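4-oxalocrotonate decarboxylase NahK (Pseudomonas putida, PDB 5D2K) catalyses the metal-dependent decarboxylation of (3E)-2-oxohex-3-enedioate to 2-oxopent-4-enoate and carbon dioxide, a step in the breakdown of naphthalene. Local coordinates at residues Y88-D93 with A165-S170; I109-E114 with V148-Y153; R172-G177 with G262-R267; V200-A205 with I242-P247. The protein carries 1 engineered substitution. All blocks are in the same frame, centred on the assembly; numbering follows the deposited sequence. Where two conformers were deposited one is given.

Contacts 1 and 2 are buried beside the 2-oxoadipic acid, and contact 2 also holds a magnesium ligand. In both, side-chain amide or carboxylate groups bond to backbone; contact 2 adds strand pairing and apolar pairs, and the salt bridge between Asp166 and Arg152 joins the two. Contacts 3 and 4 lie farther out, are partly buried and bind the larger mixed sheet to the five-stranded one, mainly through aliphatic groups packed on each other and on backbone, with glycines where the approach is close; contact 4 adds water bridges. Strands 139-149 and 170-175 are neighbours, which ties contact 2 to contact 3, while the pairing of strands 112-121 and 246-247 ties contact 2 to contact 4.

Contact 1: Y88-D93 with A165-S170; sequences YGFLAD and ADNASS. With OOG (2-oxoadipic acid), chain D; EDO (1,2-ethanediol), chain H.
The backbone oxygen of Asn167, whose side chain reaches across to Phe90, is gripped twice by Ser170: Ser170 OG donates to Asn167 O over 2.9 Å, nearly along the C=O axis, and Ser170 N adds a second bond. The side-chain amide of Asn167 meanwhile serves the strand. With CG anti to the backbone N (chi1 -166°), Asn167 presents OD1 to Phe90 N at 2.8 Å, in the carbonyl plane and on a lone pair, while its ND2 donates to Phe90 O at 3.0 Å. One amide thus satisfies both backbone polar groups of a buried residue, as a neighbouring strand would. The same ND2 lies 3.5 Å above the centre of the Phe90 ring, the amide and ring planes 25° apart. An alanine in place of Asn167 would probably leave Phe90 N and O without these mates and uncover that ring face. Glycine suits position 89, because a CB there would clash with Asn167 OD1. Asn167 has positive phi and is the C-prime residue of a Schellman motif ending helix 160-165; just beyond it Ser169 OG donates to O1 of 2-oxoadipic acid at 2.8 Å. Strand 87-92 pairs antiparallel with strand 65-71, whose Lys69 bonds to Ala168 O, and helix 44-60 packs Ile54, Arg55 and Lys58 against Phe90.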
# COMPACT_ATOMS: atom_id res chain seq x y z
N TYR A 88 3.54 -6.83 0.58
CA TYR A 88 3.83 -5.62 -0.18
C TYR A 88 3.09 -5.66 -1.52
O TYR A 88 2.59 -6.70 -1.94
CB TYR A 88 5.35 -5.44 -0.40
CG TYR A 88 6.01 -6.44 -1.33
CD1 TYR A 88 5.94 -6.30 -2.71
CD2 TYR A 88 6.72 -7.53 -0.82
CE1 TYR A 88 6.56 -7.21 -3.56
CE2 TYR A 88 7.34 -8.44 -1.65
CZ TYR A 88 7.26 -8.29 -3.02
OH TYR A 88 7.87 -9.20 -3.85
N GLY A 89 3.02 -4.49 -2.16
CA GLY A 89 2.51 -4.37 -3.52
C GLY A 89 3.18 -3.18 -4.17
O GLY A 89 4.00 -2.50 -3.55
N PHE A 90 2.84 -2.91 -5.43
CA PHE A 90 3.45 -1.80 -6.16
C PHE A 90 2.46 -0.67 -6.43
O PHE A 90 1.24 -0.88 -6.37
CB PHE A 90 4.05 -2.29 -7.49
CG PHE A 90 3.00 -2.73 -8.49
CD1 PHE A 90 2.40 -1.81 -9.34
CD2 PHE A 90 2.60 -4.06 -8.55
CE1 PHE A 90 1.41 -2.21 -10.24
CE2 PHE A 90 1.64 -4.47 -9.45
CZ PHE A 90 1.03 -3.54 -10.29
N LEU A 91 2.99 0.51 -6.74
CA LEU A 91 2.18 1.69 -7.05
C LEU A 91 2.42 2.16 -8.48
O LEU A 91 3.56 2.49 -8.86
CB LEU A 91 2.49 2.82 -6.05
CG LEU A 91 2.34 2.45 -4.58
CD1 LEU A 91 2.88 3.58 -3.71
CD2 LEU A 91 0.88 2.18 -4.23
N ALA A 92 1.37 2.18 -9.29
CA ALA A 92 1.46 2.71 -10.65
C ALA A 92 1.23 4.22 -10.68
O ALA A 92 0.55 4.78 -9.80
CB ALA A 92 0.47 2.00 -11.56
N ASP A 93 1.77 4.88 -11.70
CA ASP A 93 1.70 6.34 -11.72
C ASP A 93 0.26 6.89 -11.69
O ASP A 93 0.01 7.87 -10.98
CB ASP A 93 2.50 6.94 -12.91
CG ASP A 93 2.20 6.30 -14.27
OD1 ASP A 93 1.18 5.60 -14.47
OD2 ASP A 93 3.03 6.57 -15.17
N ALA A 165 -2.02 -11.46 -4.59
CA ALA A 165 -2.23 -11.58 -6.03
C ALA A 165 -2.94 -10.35 -6.61
O ALA A 165 -2.73 -10.01 -7.77
CB ALA A 165 -3.03 -12.86 -6.34
N ASP A 166 -3.79 -9.73 -5.79
CA ASP A 166 -4.52 -8.50 -6.11
C ASP A 166 -3.72 -7.23 -5.74
O ASP A 166 -4.29 -6.17 -5.46
CB ASP A 166 -5.89 -8.52 -5.39
CG ASP A 166 -6.81 -7.37 -5.78
OD1 ASP A 166 -6.84 -6.97 -6.95
OD2 ASP A 166 -7.53 -6.88 -4.87
N ASN A 167 -2.40 -7.35 -5.75
CA ASN A 167 -1.52 -6.22 -5.49
C ASN A 167 -1.85 -5.48 -4.19
O ASN A 167 -1.83 -4.25 -4.12
CB ASN A 167 -1.55 -5.23 -6.67
CG ASN A 167 -0.41 -4.23 -6.60
OD1 ASN A 167 0.65 -4.54 -6.07
ND2 ASN A 167 -0.64 -3.03 -7.11
N ALA A 168 -2.17 -6.26 -3.16
CA ALA A 168 -2.45 -5.73 -1.83
C ALA A 168 -3.51 -4.61 -1.86
O ALA A 168 -3.43 -3.66 -1.10
CB ALA A 168 -1.16 -5.23 -1.18
N SER A 169 -4.51 -4.77 -2.73
CA SER A 169 -5.69 -3.89 -2.77
C SER A 169 -5.37 -2.44 -3.19
O SER A 169 -6.18 -1.54 -2.99
CB SER A 169 -6.40 -3.87 -1.41
OG SER A 169 -6.66 -5.19 -0.93
N SER A 170 -4.21 -2.23 -3.79
CA SER A 170 -3.80 -0.87 -4.13
C SER A 170 -4.67 -0.27 -5.23
O SER A 170 -5.09 -0.98 -6.15
CB SER A 170 -2.34 -0.86 -4.58
OG SER A 170 -1.49 -1.42 -3.59
C2 OOG D . -4.70 -4.76 2.11
C3 OOG D . -3.92 -3.46 2.05
C4 OOG D . -3.13 -3.25 3.33
C6 OOG D . -2.11 -1.29 4.73
O4 OOG D . -1.63 -0.14 4.77
O3 OOG D . -2.26 -1.97 5.78
C5 OOG D . -2.54 -1.86 3.39
C1 OOG D . -6.12 -4.50 2.56
O1 OOG D . -7.10 -4.74 1.79
O2 OOG D . -6.33 -4.04 3.71
O5 OOG D . -2.39 -1.16 2.41
C1 EDO H . 8.18 -12.37 -1.79
O1 EDO H . 8.98 -11.28 -2.29
C2 EDO H . 7.94 -12.23 -0.29
O2 EDO H . 7.52 -13.50 0.25

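Contact 2: I109-E114 with V148-Y153; sequences IHPKIE and VIDSRY. With MG (magnesium ion), chain C; OOG (2-oxoadipic acid), chain D.
Just beyond the end of the antiparallel ladder of strands 112-121 and 139-149 in the FAH-type fold, the ring of His110 and the carboxylate of Asp150 stand almost perpendicular, their planes 86° apart. Asp150, its CG anti to the backbone N (chi1 -167°), turns both oxygens to the opposite backbone: OD1 takes the N-H of His110 at 2.7 Å through its syn lone pair, and OD2 that of Ile109, also at 2.7 Å and on the syn side. A short acid suits this place, since its two oxygens match two successive N-H groups. An alanine here would probably leave both N-H groups without their acceptors and the loop at Ile109 and His110 freer to shift. The His110 ring donates from NE2 to Ser151 O at 2.6 Å, and CG2 of Ile109 lies over the centre of one ring face. The Ile109 side chain crosses that of Arg152 at about a right angle, its CD1 touching CG and CD; the guanidinium of Arg152 is held by Asp166. In the ladder proper, Lys112 and Ile149 form a hydrogen-bonded pair, and Ile113 and Val148 a non-hydrogen-bonded pair whose methyls touch. Ile149 lies across Glu114, bringing its CD1 to 3.3 Å from Glu114 OE2, which is salt-bridged to Lys77. The other oxygen, Glu114 OE1, binds the magnesium ion at 2.1 Å, beside O4 and O5 of 2-oxoadipic acid.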
# COMPACT_ATOMS: atom_id res chain seq x y z
N ILE A 109 -14.53 0.32 -6.52
CA ILE A 109 -15.52 -0.71 -6.22
C ILE A 109 -16.16 -0.49 -4.85
O ILE A 109 -17.39 -0.36 -4.74
CB ILE A 109 -14.88 -2.11 -6.28
CG1 ILE A 109 -14.35 -2.39 -7.69
CG2 ILE A 109 -15.89 -3.18 -5.88
CD1 ILE A 109 -13.30 -3.49 -7.74
N HIS A 110 -15.33 -0.45 -3.81
CA HIS A 110 -15.79 -0.22 -2.44
C HIS A 110 -14.63 0.33 -1.61
O HIS A 110 -14.10 -0.36 -0.72
CB HIS A 110 -16.36 -1.51 -1.81
CG HIS A 110 -15.59 -2.76 -2.11
ND1 HIS A 110 -16.16 -4.01 -2.08
CD2 HIS A 110 -14.28 -2.95 -2.44
CE1 HIS A 110 -15.25 -4.92 -2.37
NE2 HIS A 110 -14.11 -4.30 -2.60
N PRO A 111 -14.22 1.57 -1.91
CA PRO A 111 -12.96 2.11 -1.41
C PRO A 111 -12.96 2.52 0.06
O PRO A 111 -14.00 2.88 0.63
CB PRO A 111 -12.75 3.35 -2.29
CG PRO A 111 -14.14 3.79 -2.62
CD PRO A 111 -14.88 2.50 -2.84
N LYS A 112 -11.77 2.42 0.65
CA LYS A 112 -11.51 2.86 2.01
C LYS A 112 -10.23 3.69 2.01
O LYS A 112 -9.38 3.50 1.14
CB LYS A 112 -11.31 1.68 2.97
CG LYS A 112 -12.46 0.70 3.06
CD LYS A 112 -12.10 -0.40 4.06
CE LYS A 112 -13.12 -1.54 4.05
NZ LYS A 112 -14.46 -1.07 4.47
N ILE A 113 -10.09 4.58 2.98
CA ILE A 113 -8.83 5.32 3.12
C ILE A 113 -8.07 4.93 4.37
O ILE A 113 -8.66 4.55 5.38
CB ILE A 113 -9.03 6.86 3.13
CG1 ILE A 113 -9.97 7.28 4.26
CG2 ILE A 113 -9.51 7.35 1.77
CD1 ILE A 113 -9.84 8.76 4.60
N GLU A 114 -6.75 5.04 4.27
CA GLU A 114 -5.80 4.76 5.36
C GLU A 114 -4.82 5.92 5.48
O GLU A 114 -4.35 6.45 4.47
CB GLU A 114 -4.98 3.48 5.08
CG GLU A 114 -5.76 2.24 4.70
CD GLU A 114 -4.86 1.06 4.33
OE1 GLU A 114 -3.90 1.21 3.54
OE2 GLU A 114 -5.14 -0.05 4.81
N VAL A 148 -5.81 5.11 -0.74
CA VAL A 148 -7.14 4.60 -1.02
C VAL A 148 -6.97 3.14 -1.38
O VAL A 148 -6.34 2.83 -2.40
CB VAL A 148 -7.85 5.35 -2.16
CG1 VAL A 148 -9.29 4.83 -2.31
CG2 VAL A 148 -7.85 6.85 -1.90
N ILE A 149 -7.49 2.24 -0.55
CA ILE A 149 -7.45 0.82 -0.87
C ILE A 149 -8.81 0.36 -1.35
O ILE A 149 -9.84 0.94 -1.00
CB ILE A 149 -6.99 -0.05 0.31
CG1 ILE A 149 -7.83 0.23 1.56
CG2 ILE A 149 -5.49 0.15 0.57
CD1 ILE A 149 -7.60 -0.80 2.68
N ASP A 150 -8.80 -0.67 -2.19
CA ASP A 150 -10.02 -1.09 -2.86
C ASP A 150 -9.85 -2.52 -3.35
O ASP A 150 -9.54 -2.77 -4.52
CB ASP A 150 -10.33 -0.13 -4.02
CG ASP A 150 -11.73 -0.30 -4.58
OD1 ASP A 150 -12.63 -0.63 -3.80
OD2 ASP A 150 -11.92 -0.09 -5.79
N SER A 151 -10.02 -3.47 -2.44
CA SER A 151 -9.86 -4.88 -2.79
C SER A 151 -10.79 -5.26 -3.93
O SER A 151 -11.97 -4.88 -3.91
CB SER A 151 -10.13 -5.77 -1.59
OG SER A 151 -10.05 -7.15 -1.95
N ARG A 152 -10.28 -5.99 -4.90
CA ARG A 152 -11.13 -6.46 -5.99
C ARG A 152 -11.95 -7.69 -5.57
O ARG A 152 -12.73 -8.20 -6.36
CB ARG A 152 -10.29 -6.74 -7.24
CG ARG A 152 -10.16 -5.52 -8.18
CD ARG A 152 -9.57 -4.27 -7.48
NE ARG A 152 -8.20 -4.50 -7.03
CZ ARG A 152 -7.30 -3.54 -6.80
NH1 ARG A 152 -6.08 -3.88 -6.38
NH2 ARG A 152 -7.60 -2.26 -6.97
N TYR A 153 -11.80 -8.16 -4.33
CA TYR A 153 -12.60 -9.29 -3.87
C TYR A 153 -13.86 -8.82 -3.18
O TYR A 153 -13.86 -7.80 -2.50
CB TYR A 153 -11.78 -10.19 -2.93
CG TYR A 153 -10.55 -10.71 -3.63
CD1 TYR A 153 -10.65 -11.54 -4.73
CD2 TYR A 153 -9.29 -10.31 -3.21
CE1 TYR A 153 -9.52 -12.00 -5.39
CE2 TYR A 153 -8.16 -10.75 -3.85
CZ TYR A 153 -8.28 -11.60 -4.94
OH TYR A 153 -7.13 -12.02 -5.56
MG MG C . -1.90 0.91 2.98
C2 OOG D . -4.70 -4.76 2.11
C3 OOG D . -3.92 -3.46 2.05
C4 OOG D . -3.13 -3.25 3.33
C6 OOG D . -2.11 -1.29 4.73
O4 OOG D . -1.63 -0.14 4.77
O3 OOG D . -2.26 -1.97 5.78
C5 OOG D . -2.54 -1.86 3.39
C1 OOG D . -6.12 -4.50 2.56
O1 OOG D . -7.10 -4.74 1.79
O2 OOG D . -6.33 -4.04 3.71
O5 OOG D . -2.39 -1.16 2.41
O HOH W 1 0.14 0.65 2.63

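Contact 3: R172-G177 with G262-R267; sequences RFITGG and GSVSAR
The flat peptide group that joins Gly176 to Gly177 bears a methyl of Val264 on one face: CG2 stands almost straight above Gly176 C, at 3.6 Å. Ser263 O lies toward the same side, well out of that peptide plane and 3.1 Å from Gly177 N. Two residues back along the strand, Val264 CG1 lies above the plane of the peptide after Ile174, out at its oxygen end, 3.6 Å from Ile174 O. The valine therefore straddles the end of the strand, one branch for each peptide. With CG1 anti to the backbone N (chi1 -178°), its two methyls spread toward Ile174 and Gly176.

Glycine suits position 176 because a CB would point at the partner strand and come tight against Val264 CG2. Gly177 and Gly262 both have positive phi, a region other residues enter less readily, and the lack of side chains lets the two backbones come near each other. Farther along, the side-chain contacts are aliphatic. Ile174 CG2 meets Val264 CG1 at 3.8 Å, the two side chains lying aslant, and Ile174 CD1 reaches the CB of Ala266 at 3.7 Å, where a small residue leaves room for the end of the longer one.

The strands cross at 134° with their axes 7.3 Å apart, so this is packing of one sheet on another. Strand 170-175 lies beside strand 139-149, whose Pro144 and Val146 also touch Val264, and strand 263-268 runs between strands 101-103 and 253-258 of the five-stranded sheet.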
# COMPACT_ATOMS: atom_id res chain seq x y z
N ARG A 172 -5.29 3.93 -5.25
CA ARG A 172 -4.93 5.35 -5.29
C ARG A 172 -4.08 5.71 -4.09
O ARG A 172 -4.13 5.03 -3.07
CB ARG A 172 -6.16 6.28 -5.29
CG ARG A 172 -7.19 6.05 -6.41
CD ARG A 172 -6.73 6.61 -7.75
NE ARG A 172 -7.79 6.44 -8.76
CZ ARG A 172 -7.92 5.38 -9.55
NH1 ARG A 172 -7.06 4.37 -9.48
NH2 ARG A 172 -8.93 5.32 -10.41
N PHE A 173 -3.31 6.79 -4.22
CA PHE A 173 -2.65 7.36 -3.04
C PHE A 173 -2.56 8.87 -3.21
O PHE A 173 -2.42 9.38 -4.32
CB PHE A 173 -1.27 6.73 -2.81
CG PHE A 173 -0.24 7.06 -3.85
CD1 PHE A 173 -0.11 6.28 -5.01
CD2 PHE A 173 0.63 8.13 -3.68
CE1 PHE A 173 0.85 6.59 -5.97
CE2 PHE A 173 1.59 8.44 -4.63
CZ PHE A 173 1.70 7.68 -5.78
N ILE A 174 -2.67 9.57 -2.08
CA ILE A 174 -2.71 11.03 -2.04
C ILE A 174 -1.57 11.56 -1.17
O ILE A 174 -1.55 11.30 0.03
CB ILE A 174 -4.05 11.55 -1.46
CG1 ILE A 174 -5.25 10.82 -2.07
CG2 ILE A 174 -4.16 13.07 -1.65
CD1 ILE A 174 -6.45 10.67 -1.13
N THR A 175 -0.63 12.29 -1.76
CA THR A 175 0.46 12.87 -0.97
C THR A 175 0.11 14.31 -0.61
O THR A 175 -0.63 14.99 -1.34
CB THR A 175 1.81 12.85 -1.70
OG1 THR A 175 1.72 13.62 -2.91
CG2 THR A 175 2.24 11.42 -2.03
N GLY A 176 0.62 14.79 0.51
CA GLY A 176 0.35 16.16 0.89
C GLY A 176 1.10 16.59 2.13
O GLY A 176 2.08 15.95 2.52
N GLY A 177 0.65 17.68 2.73
CA GLY A 177 1.30 18.25 3.90
C GLY A 177 2.73 18.66 3.63
O GLY A 177 3.10 18.99 2.51
N GLY A 262 1.49 19.54 8.80
CA GLY A 262 0.35 19.98 8.03
C GLY A 262 -0.70 18.90 7.83
O GLY A 262 -0.88 18.03 8.68
N SER A 263 -1.39 18.93 6.69
CA SER A 263 -2.48 18.00 6.46
C SER A 263 -2.57 17.58 5.01
O SER A 263 -2.09 18.27 4.13
CB SER A 263 -3.82 18.62 6.90
OG SER A 263 -4.10 19.79 6.16
N VAL A 264 -3.19 16.42 4.80
CA VAL A 264 -3.50 15.88 3.48
C VAL A 264 -5.02 15.85 3.32
O VAL A 264 -5.71 15.36 4.21
CB VAL A 264 -2.94 14.45 3.29
CG1 VAL A 264 -3.24 13.92 1.89
CG2 VAL A 264 -1.44 14.43 3.58
N SER A 265 -5.54 16.36 2.21
CA SER A 265 -6.99 16.43 2.02
C SER A 265 -7.39 15.87 0.66
O SER A 265 -6.58 15.84 -0.27
CB SER A 265 -7.50 17.87 2.13
OG SER A 265 -7.28 18.43 3.41
N ALA A 266 -8.65 15.46 0.54
CA ALA A 266 -9.20 15.01 -0.73
C ALA A 266 -10.71 15.04 -0.65
O ALA A 266 -11.29 15.03 0.45
CB ALA A 266 -8.72 13.61 -1.08
N ARG A 267 -11.35 15.10 -1.80
CA ARG A 267 -12.79 14.93 -1.83
C ARG A 267 -13.16 13.89 -2.87
O ARG A 267 -12.39 13.60 -3.78
CB ARG A 267 -13.51 16.25 -2.08
CG ARG A 267 -13.26 16.90 -3.41
CD ARG A 267 -14.25 18.07 -3.56
NE ARG A 267 -14.10 18.79 -4.81
CZ ARG A 267 -14.89 18.63 -5.87
NH1 ARG A 267 -14.67 19.33 -6.97
NH2 ARG A 267 -15.89 17.77 -5.82

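Contact 4: V200-A205 with I242-P247; sequences VVELGA and ITAAVP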
# COMPACT_ATOMS: atom_id res chain seq x y z
N VAL A 200 -13.45 13.92 13.57
CA VAL A 200 -12.42 12.91 13.80
C VAL A 200 -13.04 11.52 13.74
O VAL A 200 -14.06 11.26 14.39
CB VAL A 200 -11.71 13.13 15.15
CG1 VAL A 200 -10.77 11.97 15.47
CG2 VAL A 200 -10.96 14.45 15.14
N VAL A 201 -12.45 10.62 12.96
CA VAL A 201 -12.94 9.25 12.89
C VAL A 201 -11.90 8.19 13.28
O VAL A 201 -12.26 7.09 13.70
CB VAL A 201 -13.53 8.91 11.49
CG1 VAL A 201 -14.78 9.74 11.24
CG2 VAL A 201 -12.49 9.12 10.39
N GLU A 202 -10.61 8.50 13.12
CA GLU A 202 -9.53 7.60 13.51
C GLU A 202 -8.30 8.41 13.87
O GLU A 202 -8.13 9.52 13.38
CB GLU A 202 -9.15 6.62 12.38
CG GLU A 202 -10.25 5.64 11.94
CD GLU A 202 -10.59 4.58 12.98
OE1 GLU A 202 -9.83 4.41 13.96
OE2 GLU A 202 -11.63 3.91 12.80
N LEU A 203 -7.44 7.85 14.72
CA LEU A 203 -6.15 8.46 14.97
C LEU A 203 -5.15 7.39 15.41
O LEU A 203 -5.52 6.27 15.77
CB LEU A 203 -6.25 9.59 16.01
CG LEU A 203 -7.04 9.42 17.31
CD1 LEU A 203 -6.38 8.40 18.24
CD2 LEU A 203 -7.14 10.80 17.99
N GLY A 204 -3.86 7.73 15.35
CA GLY A 204 -2.83 6.80 15.74
C GLY A 204 -1.45 7.44 15.67
O GLY A 204 -1.31 8.62 15.35
N ALA A 205 -0.44 6.65 15.98
CA ALA A 205 0.93 7.13 15.89
C ALA A 205 1.74 6.22 14.99
O ALA A 205 1.39 5.05 14.78
CB ALA A 205 1.57 7.22 17.28
N ILE A 242 -1.64 3.40 9.51
CA ILE A 242 -1.40 3.62 10.93
C ILE A 242 -2.66 3.25 11.71
O ILE A 242 -2.59 2.73 12.82
CB ILE A 242 -0.94 5.06 11.17
CG1 ILE A 242 0.50 5.23 10.65
CG2 ILE A 242 -0.97 5.41 12.66
CD1 ILE A 242 0.97 6.66 10.46
N THR A 243 -3.82 3.46 11.09
CA THR A 243 -5.09 3.15 11.72
C THR A 243 -5.93 2.22 10.87
O THR A 243 -5.55 1.89 9.74
CB THR A 243 -5.94 4.41 11.97
OG1 THR A 243 -6.50 4.85 10.73
CG2 THR A 243 -5.10 5.52 12.57
N ALA A 244 -7.08 1.82 11.39
CA ALA A 244 -8.05 1.10 10.59
C ALA A 244 -8.49 1.96 9.41
O ALA A 244 -8.56 3.19 9.50
CB ALA A 244 -9.25 0.70 11.44
N ALA A 245 -8.79 1.29 8.31
CA ALA A 245 -9.27 1.94 7.10
C ALA A 245 -10.74 2.36 7.24
O ALA A 245 -11.52 1.71 7.94
CB ALA A 245 -9.07 1.02 5.92
N VAL A 246 -11.11 3.45 6.57
CA VAL A 246 -12.44 4.05 6.69
C VAL A 246 -13.10 4.15 5.31
O VAL A 246 -12.49 4.66 4.38
CB VAL A 246 -12.35 5.43 7.33
CG1 VAL A 246 -13.67 6.19 7.23
CG2 VAL A 246 -11.86 5.32 8.78
N PRO A 247 -14.34 3.66 5.17
CA PRO A 247 -14.99 3.73 3.86
C PRO A 247 -15.24 5.17 3.39
O PRO A 247 -15.46 6.09 4.19
CB PRO A 247 -16.31 2.97 4.08
CG PRO A 247 -16.55 3.01 5.54
CD PRO A 247 -15.20 3.06 6.21
O HOH W 2 -7.64 2.05 14.31
O HOH W 3 -12.70 2.13 10.72
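Segments 200-205 and 242-247 run nearly antiparallel, 169° apart, but their backbones do not bond to each other and diverge, from 5.9 Å between the CA atoms of Gly204 and Thr243 to 8.1 Å between those of Val201 and Val246. Side chains and water fill the interval. Glu202 has CG anti to the carbonyl carbon (chi1 -63°), which lays CG 3.6 Å from Val246 CG2; the chain then bends at chi2, and CB lies beside Thr243 OG1. Its carboxylate is bridged by two waters, one from OE1 to Ala244 N and the other from OE2 to Ala245 O; a glutamate suits this partly exposed place, combining an aliphatic stem with an acid end that waters can reach. Thr243 CG2 comes to 3.3 Å from Leu203 O, and Ile242 CG2 to 3.2 Å from Ala205 O, both methyls set against backbone. Glycine fits at 204 because a CB would point at these methyls and clash with Ile242 CG2. Val201 and Glu202 both face Met194 in a classic beta bulge, which interrupts the regular pairing of strand 199-205 with strand 191-196. Strand 199-205 is an outermost strand of the five-stranded sheet within this chain, whereas strand 246-247 pairs with strand 112-121 in the larger one.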